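Local coordinates for protein glutathione s-transferase S2 (Nilaparvata lugens, PDB 5H5L) that synthesises prostaglandin D with glutathione as cofactor and, as a sigma-class glutathione S-transferase, probably also conjugates glutathione to electrophilic substrates, at residues 63-68 with 94-99; 18-23 with 155-160. All coordinates share one frame; numbering follows the deposited sequence.

Contact 1: 63-68 with 94-99. With GSH (glutathione), chain E; GSH (glutathione), chain C.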
ATOM      1  N   GLN B  63      -0.355   8.325   5.533  1.00 11.62           N
ATOM      2  CA  GLN B  63      -0.241   7.405   4.403  1.00 15.44           C
ATOM      3  C   GLN B  63      -0.445   8.080   3.058  1.00 10.65           C
ATOM      4  O   GLN B  63      -1.573   8.381   2.666  1.00 10.89           O
ATOM      5  CB  GLN B  63      -1.213   6.230   4.574  1.00 10.67           C
ATOM      6  CG  GLN B  63      -0.794   5.409   5.795  1.00 16.23           C
ATOM      7  CD  GLN B  63       0.605   4.785   5.631  1.00 18.87           C
ATOM      8  OE1 GLN B  63       1.106   4.602   4.517  1.00 12.75           O
ATOM      9  NE2 GLN B  63       1.231   4.468   6.746  1.00 17.92           N
ATOM     10  N   SER B  64       0.666   8.246   2.328  1.00 12.14           N
ATOM     11  CA  SER B  64       0.678   9.007   1.081  1.00 12.87           C
ATOM     12  C   SER B  64      -0.273   8.407   0.056  1.00 14.91           C
ATOM     13  O   SER B  64      -0.991   9.142  -0.631  1.00 11.99           O
ATOM     14  CB  SER B  64       2.097   9.065   0.506  1.00 16.13           C
ATOM     15  OG  SER B  64       2.560   7.773   0.150  1.00 16.45           O
ATOM     16  N   THR B  65      -0.297   7.077  -0.053  1.00 10.92           N
ATOM     17  CA  THR B  65      -1.174   6.444  -1.039  1.00  9.76           C
ATOM     18  C   THR B  65      -2.647   6.637  -0.682  1.00  9.82           C
ATOM     19  O   THR B  65      -3.454   6.991  -1.551  1.00 10.57           O
ATOM     20  CB  THR B  65      -0.857   4.953  -1.183  1.00 16.00           C
ATOM     21  OG1 THR B  65       0.525   4.766  -1.523  1.00 17.06           O
ATOM     22  CG2 THR B  65      -1.660   4.324  -2.294  1.00 15.22           C
ATOM     23  N   ALA B  66      -3.019   6.386   0.588  1.00 10.73           N
ATOM     24  CA  ALA B  66      -4.411   6.550   0.999  1.00 10.43           C
ATOM     25  C   ALA B  66      -4.884   7.973   0.746  1.00  9.92           C
ATOM     26  O   ALA B  66      -6.030   8.205   0.301  1.00  7.78           O
ATOM     27  CB  ALA B  66      -4.578   6.199   2.488  1.00 11.45           C
ATOM     28  N   ILE B  67      -4.030   8.934   1.070  1.00 11.62           N
ATOM     29  CA  ILE B  67      -4.397  10.344   0.909  1.00 12.59           C
ATOM     30  C   ILE B  67      -4.497  10.703  -0.566  1.00 10.83           C
ATOM     31  O   ILE B  67      -5.442  11.374  -0.992  1.00 11.43           O
ATOM     32  CB  ILE B  67      -3.367  11.228   1.628  1.00 13.33           C
ATOM     33  CG1 ILE B  67      -3.415  10.985   3.138  1.00 12.69           C
ATOM     34  CG2 ILE B  67      -3.576  12.714   1.248  1.00 11.25           C
ATOM     35  CD1 ILE B  67      -2.257  11.564   3.920  1.00 17.15           C
ATOM     36  N   ALA B  68      -3.541  10.240  -1.376  1.00 10.61           N
ATOM     37  CA  ALA B  68      -3.591  10.518  -2.813  1.00 10.01           C
ATOM     38  C   ALA B  68      -4.884  10.010  -3.444  1.00 14.22           C
ATOM     39  O   ALA B  68      -5.496  10.702  -4.279  1.00 11.36           O
ATOM     40  CB  ALA B  68      -2.371   9.897  -3.484  1.00 14.92           C
ATOM     41  N   THR B  94       1.895  -2.019  -6.815  1.00 11.72           N
ATOM     42  CA  THR B  94       3.063  -2.607  -7.448  1.00 11.24           C
ATOM     43  C   THR B  94       4.209  -1.606  -7.502  1.00 12.66           C
ATOM     44  O   THR B  94       5.354  -1.954  -7.205  1.00 13.06           O
ATOM     45  CB  THR B  94       2.669  -3.116  -8.833  1.00 13.48           C
ATOM     46  OG1 THR B  94       1.767  -4.213  -8.637  1.00 12.51           O
ATOM     47  CG2 THR B  94       3.869  -3.600  -9.616  1.00 18.00           C
ATOM     48  N   PHE B  95       3.921  -0.358  -7.873  1.00 11.50           N
ATOM     49  CA  PHE B  95       4.929   0.692  -7.828  1.00 12.81           C
ATOM     50  C   PHE B  95       5.505   0.822  -6.420  1.00 16.39           C
ATOM     51  O   PHE B  95       6.710   1.023  -6.241  1.00 12.55           O
ATOM     52  CB  PHE B  95       4.318   2.020  -8.276  1.00  9.99           C
ATOM     53  CG  PHE B  95       5.256   3.168  -8.225  1.00 18.22           C
ATOM     54  CD1 PHE B  95       6.386   3.185  -9.006  1.00 16.30           C
ATOM     55  CD2 PHE B  95       4.985   4.262  -7.422  1.00 16.36           C
ATOM     56  CE1 PHE B  95       7.233   4.243  -8.966  1.00 16.24           C
ATOM     57  CE2 PHE B  95       5.851   5.350  -7.376  1.00 22.57           C
ATOM     58  CZ  PHE B  95       6.959   5.350  -8.144  1.00 18.25           C
ATOM     59  N   ASN B  96       4.662   0.685  -5.400  1.00 13.72           N
ATOM     60  CA  ASN B  96       5.187   0.836  -4.042  1.00 13.46           C
ATOM     61  C   ASN B  96       6.057  -0.358  -3.658  1.00 14.23           C
ATOM     62  O   ASN B  96       7.042  -0.178  -2.946  1.00 15.82           O
ATOM     63  CB  ASN B  96       4.051   1.050  -3.049  1.00 12.13           C
ATOM     64  CG  ASN B  96       3.442   2.469  -3.149  1.00 21.25           C
ATOM     65  OD1 ASN B  96       4.087   3.412  -3.598  1.00 18.69           O
ATOM     66  ND2 ASN B  96       2.210   2.603  -2.738  1.00 22.35           N
ATOM     67  N   ASP B  97       5.756  -1.558  -4.174  1.00 11.77           N
ATOM     68  CA  ASP B  97       6.653  -2.691  -4.004  1.00 15.33           C
ATOM     69  C   ASP B  97       8.001  -2.383  -4.638  1.00 20.21           C
ATOM     70  O   ASP B  97       9.052  -2.631  -4.041  1.00 19.17           O
ATOM     71  CB  ASP B  97       6.075  -3.943  -4.657  1.00 14.40           C
ATOM     72  CG  ASP B  97       4.990  -4.596  -3.854  1.00 24.97           C
ATOM     73  OD1 ASP B  97       4.851  -4.296  -2.650  1.00 17.03           O
ATOM     74  OD2 ASP B  97       4.269  -5.434  -4.448  1.00 20.59           O
ATOM     75  N   PHE B  98       7.987  -1.824  -5.850  1.00 16.34           N
ATOM     76  CA  PHE B  98       9.233  -1.402  -6.496  1.00 14.20           C
ATOM     77  C   PHE B  98       9.990  -0.439  -5.614  1.00 17.61           C
ATOM     78  O   PHE B  98      11.189  -0.617  -5.355  1.00 18.98           O
ATOM     79  CB  PHE B  98       8.969  -0.723  -7.829  1.00 15.02           C
ATOM     80  CG  PHE B  98      10.131   0.115  -8.313  1.00 15.44           C
ATOM     81  CD1 PHE B  98      11.295  -0.492  -8.763  1.00 21.63           C
ATOM     82  CD2 PHE B  98      10.076   1.485  -8.292  1.00 16.48           C
ATOM     83  CE1 PHE B  98      12.373   0.273  -9.212  1.00 23.60           C
ATOM     84  CE2 PHE B  98      11.139   2.252  -8.735  1.00 26.09           C
ATOM     85  CZ  PHE B  98      12.300   1.633  -9.194  1.00 21.04           C
ATOM     86  N   ARG B  99       9.309   0.599  -5.132  1.00 15.66           N
ATOM     87  CA  ARG B  99      10.099   1.632  -4.479  1.00 24.20           C
ATOM     88  C   ARG B  99      10.600   1.192  -3.118  1.00 26.70           C
ATOM     89  O   ARG B  99      11.518   1.827  -2.583  1.00 25.44           O
ATOM     90  CB  ARG B  99       9.338   2.950  -4.423  1.00 29.89           C
ATOM     91  CG  ARG B  99       8.332   3.112  -3.406  1.00 28.36           C
ATOM     92  CD  ARG B  99       7.752   4.550  -3.541  1.00 34.51           C
ATOM     93  NE  ARG B  99       6.455   4.654  -2.867  1.00 37.18           N
ATOM     94  CZ  ARG B  99       6.313   4.637  -1.548  1.00 36.40           C
ATOM     95  NH1 ARG B  99       7.392   4.530  -0.779  1.00 42.38           N
ATOM     96  NH2 ARG B  99       5.101   4.713  -0.994  1.00 30.10           N
TER
HETATM   97  N1  GSH E 301       3.780   4.169   3.980  1.00 21.87           N
HETATM   98  CA1 GSH E 301       4.115   5.528   4.385  1.00 21.45           C
HETATM   99  C1  GSH E 301       3.551   6.511   3.344  1.00 17.77           C
HETATM  100  O11 GSH E 301       3.422   6.134   2.134  1.00 19.57           O
HETATM  101  O12 GSH E 301       3.221   7.691   3.670  1.00 15.85           O
HETATM  102  CB1 GSH E 301       5.659   5.697   4.393  1.00 20.78           C
HETATM  103  CG1 GSH E 301       5.970   7.030   5.056  1.00 23.51           C
HETATM  104  CD1 GSH E 301       7.517   7.169   5.233  1.00 33.39           C
HETATM  105  OE1 GSH E 301       8.255   6.283   4.961  1.00 27.73           O
HETATM  106  N2  GSH E 301       8.039   8.437   5.751  1.00 34.88           N
HETATM  107  CA2 GSH E 301       9.481   8.591   5.899  1.00 37.04           C
HETATM  108  C2  GSH E 301       9.781   9.064   7.310  1.00 30.55           C
HETATM  109  O2  GSH E 301       8.941   9.607   7.945  1.00 29.65           O
HETATM  110  CB2 GSH E 301       9.921   9.668   4.933  1.00 35.62           C
HETATM  111  SG2 GSH E 301       9.510   9.222   3.250  1.00 37.23           S
HETATM  112  N3  GSH E 301      11.126   8.881   7.833  1.00 40.18           N
HETATM  113  CA3 GSH E 301      11.452   9.369   9.170  1.00 42.21           C
HETATM  114  C3  GSH E 301      11.475   8.219  10.158  1.00 41.30           C
HETATM  115  O31 GSH E 301      11.176   7.056   9.802  1.00 42.63           O
HETATM  116  O32 GSH E 301      11.805   8.470  11.328  1.00 45.76           O
HETATM  117  N1  GSH C 301       2.486  -6.037  -2.083  1.00 19.03           N
HETATM  118  CA1 GSH C 301       2.263  -7.429  -2.445  1.00 17.32           C
HETATM  119  C1  GSH C 301       0.874  -7.884  -2.004  1.00 21.50           C
HETATM  120  O11 GSH C 301       0.225  -8.785  -2.619  1.00 16.99           O
HETATM  121  O12 GSH C 301       0.426  -7.344  -0.957  1.00 17.70           O
HETATM  122  CB1 GSH C 301       3.270  -8.301  -1.648  1.00 18.27           C
HETATM  123  CG1 GSH C 301       3.230  -9.692  -2.258  1.00 25.13           C
HETATM  124  CD1 GSH C 301       4.369 -10.549  -1.651  1.00 26.62           C
HETATM  125  OE1 GSH C 301       5.196 -10.092  -0.944  1.00 24.04           O
HETATM  126  N2  GSH C 301       4.305 -11.955  -2.019  1.00 25.40           N
HETATM  127  CA2 GSH C 301       5.251 -12.937  -1.536  1.00 26.08           C
HETATM  128  C2  GSH C 301       5.796 -13.747  -2.709  1.00 28.86           C
HETATM  129  O2  GSH C 301       5.171 -13.911  -3.702  1.00 23.43           O
HETATM  130  CB2 GSH C 301       4.477 -13.934  -0.701  1.00 21.85           C
HETATM  131  SG2 GSH C 301       3.556 -13.212   0.675  1.00 25.51           S
HETATM  132  N3  GSH C 301       7.087 -14.380  -2.510  1.00 27.18           N
HETATM  133  CA3 GSH C 301       7.662 -15.244  -3.521  1.00 32.64           C
HETATM  134  C3  GSH C 301       8.694 -14.505  -4.337  1.00 31.50           C
HETATM  135  O31 GSH C 301       9.352 -15.183  -5.159  1.00 29.56           O
HETATM  136  O32 GSH C 301       8.870 -13.267  -4.183  1.00 30.51           O

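Contact 2: 18-23 with 155-160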
ATOM      1  N   ILE B  18       1.077  14.414  -2.646  1.00 15.45           N
ATOM      2  CA  ILE B  18      -0.039  15.103  -2.010  1.00 17.10           C
ATOM      3  C   ILE B  18      -0.062  16.573  -2.420  1.00 16.14           C
ATOM      4  O   ILE B  18      -1.123  17.135  -2.724  1.00 17.88           O
ATOM      5  CB  ILE B  18       0.049  14.932  -0.483  1.00 18.28           C
ATOM      6  CG1 ILE B  18      -0.059  13.448  -0.099  1.00 15.21           C
ATOM      7  CG2 ILE B  18      -1.070  15.707   0.195  1.00 15.92           C
ATOM      8  CD1 ILE B  18       0.414  13.127   1.278  1.00 14.56           C
ATOM      9  N   ARG B  19       1.109  17.215  -2.468  1.00 18.89           N
ATOM     10  CA  ARG B  19       1.157  18.597  -2.948  1.00 22.47           C
ATOM     11  C   ARG B  19       0.624  18.710  -4.372  1.00 19.89           C
ATOM     12  O   ARG B  19      -0.146  19.632  -4.690  1.00 17.98           O
ATOM     13  CB  ARG B  19       2.592  19.133  -2.866  1.00 15.31           C
ATOM     14  CG  ARG B  19       3.185  19.219  -1.455  1.00 20.41           C
ATOM     15  CD  ARG B  19       4.701  19.431  -1.491  1.00 27.78           C
ATOM     16  NE  ARG B  19       5.346  19.452  -0.179  1.00 21.17           N
ATOM     17  CZ  ARG B  19       6.484  18.839   0.112  1.00 23.37           C
ATOM     18  NH1 ARG B  19       7.128  18.121  -0.804  1.00 24.78           N
ATOM     19  NH2 ARG B  19       6.982  18.919   1.339  1.00 29.93           N
ATOM     20  N   TRP B  20       1.018  17.784  -5.256  1.00 20.10           N
ATOM     21  CA  TRP B  20       0.510  17.847  -6.621  1.00 20.88           C
ATOM     22  C   TRP B  20      -0.989  17.641  -6.661  1.00 19.67           C
ATOM     23  O   TRP B  20      -1.684  18.309  -7.425  1.00 20.08           O
ATOM     24  CB  TRP B  20       1.181  16.809  -7.537  1.00 21.28           C
ATOM     25  CG  TRP B  20       2.617  17.108  -7.887  1.00 20.09           C
ATOM     26  CD1 TRP B  20       3.454  17.957  -7.236  1.00 26.32           C
ATOM     27  CD2 TRP B  20       3.383  16.548  -8.977  1.00 18.84           C
ATOM     28  NE1 TRP B  20       4.694  17.961  -7.840  1.00 24.10           N
ATOM     29  CE2 TRP B  20       4.671  17.102  -8.905  1.00 22.59           C
ATOM     30  CE3 TRP B  20       3.104  15.623  -9.984  1.00 25.20           C
ATOM     31  CZ2 TRP B  20       5.669  16.775  -9.792  1.00 19.37           C
ATOM     32  CZ3 TRP B  20       4.105  15.299 -10.875  1.00 21.09           C
ATOM     33  CH2 TRP B  20       5.364  15.889 -10.783  1.00 17.06           C
ATOM     34  N   MET B  21      -1.512  16.690  -5.880  1.00 18.36           N
ATOM     35  CA  MET B  21      -2.958  16.454  -5.889  1.00 16.71           C
ATOM     36  C   MET B  21      -3.717  17.670  -5.363  1.00 14.92           C
ATOM     37  O   MET B  21      -4.768  18.045  -5.901  1.00 15.94           O
ATOM     38  CB  MET B  21      -3.295  15.213  -5.062  1.00 20.00           C
ATOM     39  CG  MET B  21      -2.951  13.877  -5.739  1.00 17.73           C
ATOM     40  SD  MET B  21      -3.662  13.698  -7.365  1.00 17.39           S
ATOM     41  CE  MET B  21      -5.370  13.846  -7.032  1.00 19.97           C
ATOM     42  N   LEU B  22      -3.205  18.290  -4.322  1.00 15.09           N
ATOM     43  CA  LEU B  22      -3.883  19.473  -3.788  1.00 17.60           C
ATOM     44  C   LEU B  22      -3.804  20.625  -4.786  1.00 17.41           C
ATOM     45  O   LEU B  22      -4.780  21.364  -4.966  1.00 21.87           O
ATOM     46  CB  LEU B  22      -3.264  19.863  -2.453  1.00 19.10           C
ATOM     47  CG  LEU B  22      -3.539  18.912  -1.275  1.00 19.16           C
ATOM     48  CD1 LEU B  22      -2.654  19.273  -0.153  1.00 20.54           C
ATOM     49  CD2 LEU B  22      -4.981  19.038  -0.849  1.00 18.28           C
ATOM     50  N   SER B  23      -2.683  20.721  -5.505  1.00 25.54           N
ATOM     51  CA  SER B  23      -2.549  21.729  -6.562  1.00 22.47           C
ATOM     52  C   SER B  23      -3.515  21.441  -7.689  1.00 27.92           C
ATOM     53  O   SER B  23      -4.270  22.321  -8.117  1.00 26.60           O
ATOM     54  CB  SER B  23      -1.117  21.755  -7.070  1.00 23.71           C
ATOM     55  OG  SER B  23      -0.265  22.190  -6.043  1.00 21.55           O
ATOM     56  N   TYR B 155       0.703  10.269  -8.649  1.00 14.49           N
ATOM     57  CA  TYR B 155       1.558   9.689  -7.625  1.00 13.25           C
ATOM     58  C   TYR B 155       2.830   9.123  -8.247  1.00 13.67           C
ATOM     59  O   TYR B 155       3.938   9.377  -7.772  1.00 16.56           O
ATOM     60  CB  TYR B 155       0.748   8.612  -6.896  1.00 11.10           C
ATOM     61  CG  TYR B 155       1.370   8.025  -5.661  1.00 13.52           C
ATOM     62  CD1 TYR B 155       1.046   8.523  -4.401  1.00 15.18           C
ATOM     63  CD2 TYR B 155       2.226   6.930  -5.738  1.00 14.18           C
ATOM     64  CE1 TYR B 155       1.574   7.962  -3.249  1.00 16.19           C
ATOM     65  CE2 TYR B 155       2.765   6.377  -4.596  1.00 18.09           C
ATOM     66  CZ  TYR B 155       2.424   6.908  -3.349  1.00 15.74           C
ATOM     67  OH  TYR B 155       2.964   6.359  -2.218  1.00 18.24           O
ATOM     68  N   PHE B 156       2.673   8.366  -9.328  1.00 13.98           N
ATOM     69  CA  PHE B 156       3.786   7.696 -10.008  1.00 12.64           C
ATOM     70  C   PHE B 156       4.831   8.710 -10.493  1.00 14.99           C
ATOM     71  O   PHE B 156       6.028   8.604 -10.170  1.00 18.73           O
ATOM     72  CB  PHE B 156       3.156   6.884 -11.144  1.00 11.35           C
ATOM     73  CG  PHE B 156       4.104   6.108 -12.024  1.00 15.57           C
ATOM     74  CD1 PHE B 156       4.882   5.081 -11.528  1.00 19.75           C
ATOM     75  CD2 PHE B 156       4.106   6.328 -13.386  1.00 16.92           C
ATOM     76  CE1 PHE B 156       5.714   4.335 -12.396  1.00 23.21           C
ATOM     77  CE2 PHE B 156       4.905   5.584 -14.220  1.00 17.16           C
ATOM     78  CZ  PHE B 156       5.698   4.603 -13.732  1.00 20.12           C
ATOM     79  N   ILE B 157       4.388   9.719 -11.231  1.00 15.38           N
ATOM     80  CA  ILE B 157       5.299  10.710 -11.833  1.00 14.10           C
ATOM     81  C   ILE B 157       5.944  11.598 -10.782  1.00 17.66           C
ATOM     82  O   ILE B 157       7.139  11.907 -10.860  1.00 18.54           O
ATOM     83  CB  ILE B 157       4.542  11.546 -12.891  1.00 16.90           C
ATOM     84  CG1 ILE B 157       4.071  10.691 -14.049  1.00 16.42           C
ATOM     85  CG2 ILE B 157       5.453  12.623 -13.472  1.00 19.04           C
ATOM     86  CD1 ILE B 157       5.167   9.811 -14.631  1.00 19.77           C
ATOM     87  N   SER B 158       5.189  12.006  -9.755  1.00 18.25           N
ATOM     88  CA  SER B 158       5.796  12.859  -8.739  1.00 11.85           C
ATOM     89  C   SER B 158       6.928  12.135  -8.038  1.00 19.46           C
ATOM     90  O   SER B 158       7.969  12.734  -7.753  1.00 18.67           O
ATOM     91  CB  SER B 158       4.739  13.337  -7.736  1.00 20.61           C
ATOM     92  OG  SER B 158       4.293  12.250  -6.953  1.00 19.31           O
ATOM     93  N   ILE B 159       6.764  10.825  -7.780  1.00 14.53           N
ATOM     94  CA  ILE B 159       7.812  10.076  -7.109  1.00 15.54           C
ATOM     95  C   ILE B 159       8.943   9.725  -8.077  1.00 26.27           C
ATOM     96  O   ILE B 159      10.116   9.768  -7.701  1.00 24.96           O
ATOM     97  CB  ILE B 159       7.194   8.840  -6.419  1.00 20.76           C
ATOM     98  CG1 ILE B 159       6.334   9.332  -5.231  1.00 21.17           C
ATOM     99  CG2 ILE B 159       8.249   7.877  -5.947  1.00 23.94           C
ATOM    100  CD1 ILE B 159       5.548   8.281  -4.525  1.00 27.09           C
ATOM    101  N   LEU B 160       8.637   9.396  -9.335  1.00 20.11           N
ATOM    102  CA  LEU B 160       9.713   9.142 -10.303  1.00 23.59           C
ATOM    103  C   LEU B 160      10.597  10.374 -10.499  1.00 28.11           C
ATOM    104  O   LEU B 160      11.815  10.256 -10.679  1.00 26.71           O
ATOM    105  CB  LEU B 160       9.139   8.705 -11.646  1.00 14.35           C
ATOM    106  CG  LEU B 160       8.585   7.295 -11.732  1.00 23.08           C
ATOM    107  CD1 LEU B 160       8.200   6.988 -13.142  1.00 24.76           C
ATOM    108  CD2 LEU B 160       9.569   6.250 -11.231  1.00 30.97           C
TER

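Contact 1: 63-68 with 94-99
The start of helix 64-75 faces the middle of helix 82-106 across a gap that is narrowest at Thr65 and Asn96, whose CA atoms are 9.0 Å apart, so that side chains alone bridge the two. Thr65 and Asn96 reach out from opposite directions, and Asn96 ND2 donates to Thr65 OG1 at 3.0 Å; the bond is bent, 138° at the hydrogen, with the hydroxyl tilted 20° from the amide plane. Thr65 OG1 stands anti to its own carbonyl carbon (chi1 -56°), which turns the hydroxyl to the partner helix. The other end of the amide, OD1, takes weak bonds from NE and NH2 of Arg99, tying the guanidinium to its own helix. Arg99 NH2 finds its stronger partner in Tyr155 of helix 151-164. The N-terminal end of helix 64-75 grips the alpha-carboxylate of glutathione: Ser64 N donates to O12 at 2.9 Å, and Ser64 OG to O11 at 2.7 Å. At the N-cap, Gln63 OE1 accepts from the glutathione amine N1 at 2.8 Å, while its NE2 donates to Thr94 and Asp97 of the second subunit. With an alanine in place of Gln63, the amine is likely to lose this acceptor, and Thr94 and Asp97 of the second subunit their bonds to its NE2. Asp97 in turn holds the amine of the other glutathione through both carboxylate oxygens, each 3.0 Å from N1. The gamma-glutamyl end of each glutathione is thus bound across the dimer interface, where the helix N-terminus and the nearby Arg99 probably help to stabilise its carboxylate.

Contact 2: 18-23 with 155-160
Trp20 carries the meeting of helix 15-25 with helix 151-164, packing its indole on Ser158 and Ile157. Along the first helix, Ile18 points away from helix 151-164 and packs on Leu6 of strand 4-9, and Arg19 forms salt bridges with Asp31 and Glu16. Trp20 points toward the other helix. Trp20 CA lies 7.6 Å from Ser158 CA, and the small serine side chain probably allows the flat ring to lie against the backbone. Ser158 CB makes a CH-pi contact over one face of the six-membered ring, 3.6 Å from its centroid and 11° off the normal. Trp20 CZ3 also comes within 3.6 Å of Ser158 N, so the benzo end lies on the turn itself. Ile157 closes on the rim instead: its CG2, anti to the backbone N, meets Trp20 CZ3 near the ring plane at 4.0 Å. Glu16 accepts from Trp20 NE1, which helps to fix the rotation of the indole, while Ser158 OG (chi1 69°) turns back to its own helix, where Ile154 O is a hydrogen-bond partner. Further on, Met21 packs on Trp151 and Ile154, and Ser23 OG bonds back to Arg19 O at 2.9 Å. Helix 15-25 is thus wedged between strand 4-9 of the thioredoxin-like domain and helix 151-164 of the all-helical domain, while Val184 and Val185 of helix 175-185 and Ile190, Trp193 and Ile194 of helix 188-196 also pack against Trp20.

Both contacts join the thioredoxin-like domain to the all-helical one, and their centres lie 11 Å apart. Tyr155, in the second segment of contact 2, connects them: its CB points away from segment 18-23, and its OH meets Ser64 OG (2.8 Å) and Arg99 NH2 (3.0 Å) of contact 1, both probable hydrogen bonds. It is thus a second-shell residue that probably helps to position Ser64 on the glutathione carboxylate. The next residue, Phe156, meets Phe95 of contact 1 edge-to-face, with CD1 of Phe156 3.5 Å from CD1 of Phe95. Contact 1 forms part of the glutathione site, whereas the side chain of Ser158 in contact 2 is about 11 Å from a bound glutathione, within the domain interface.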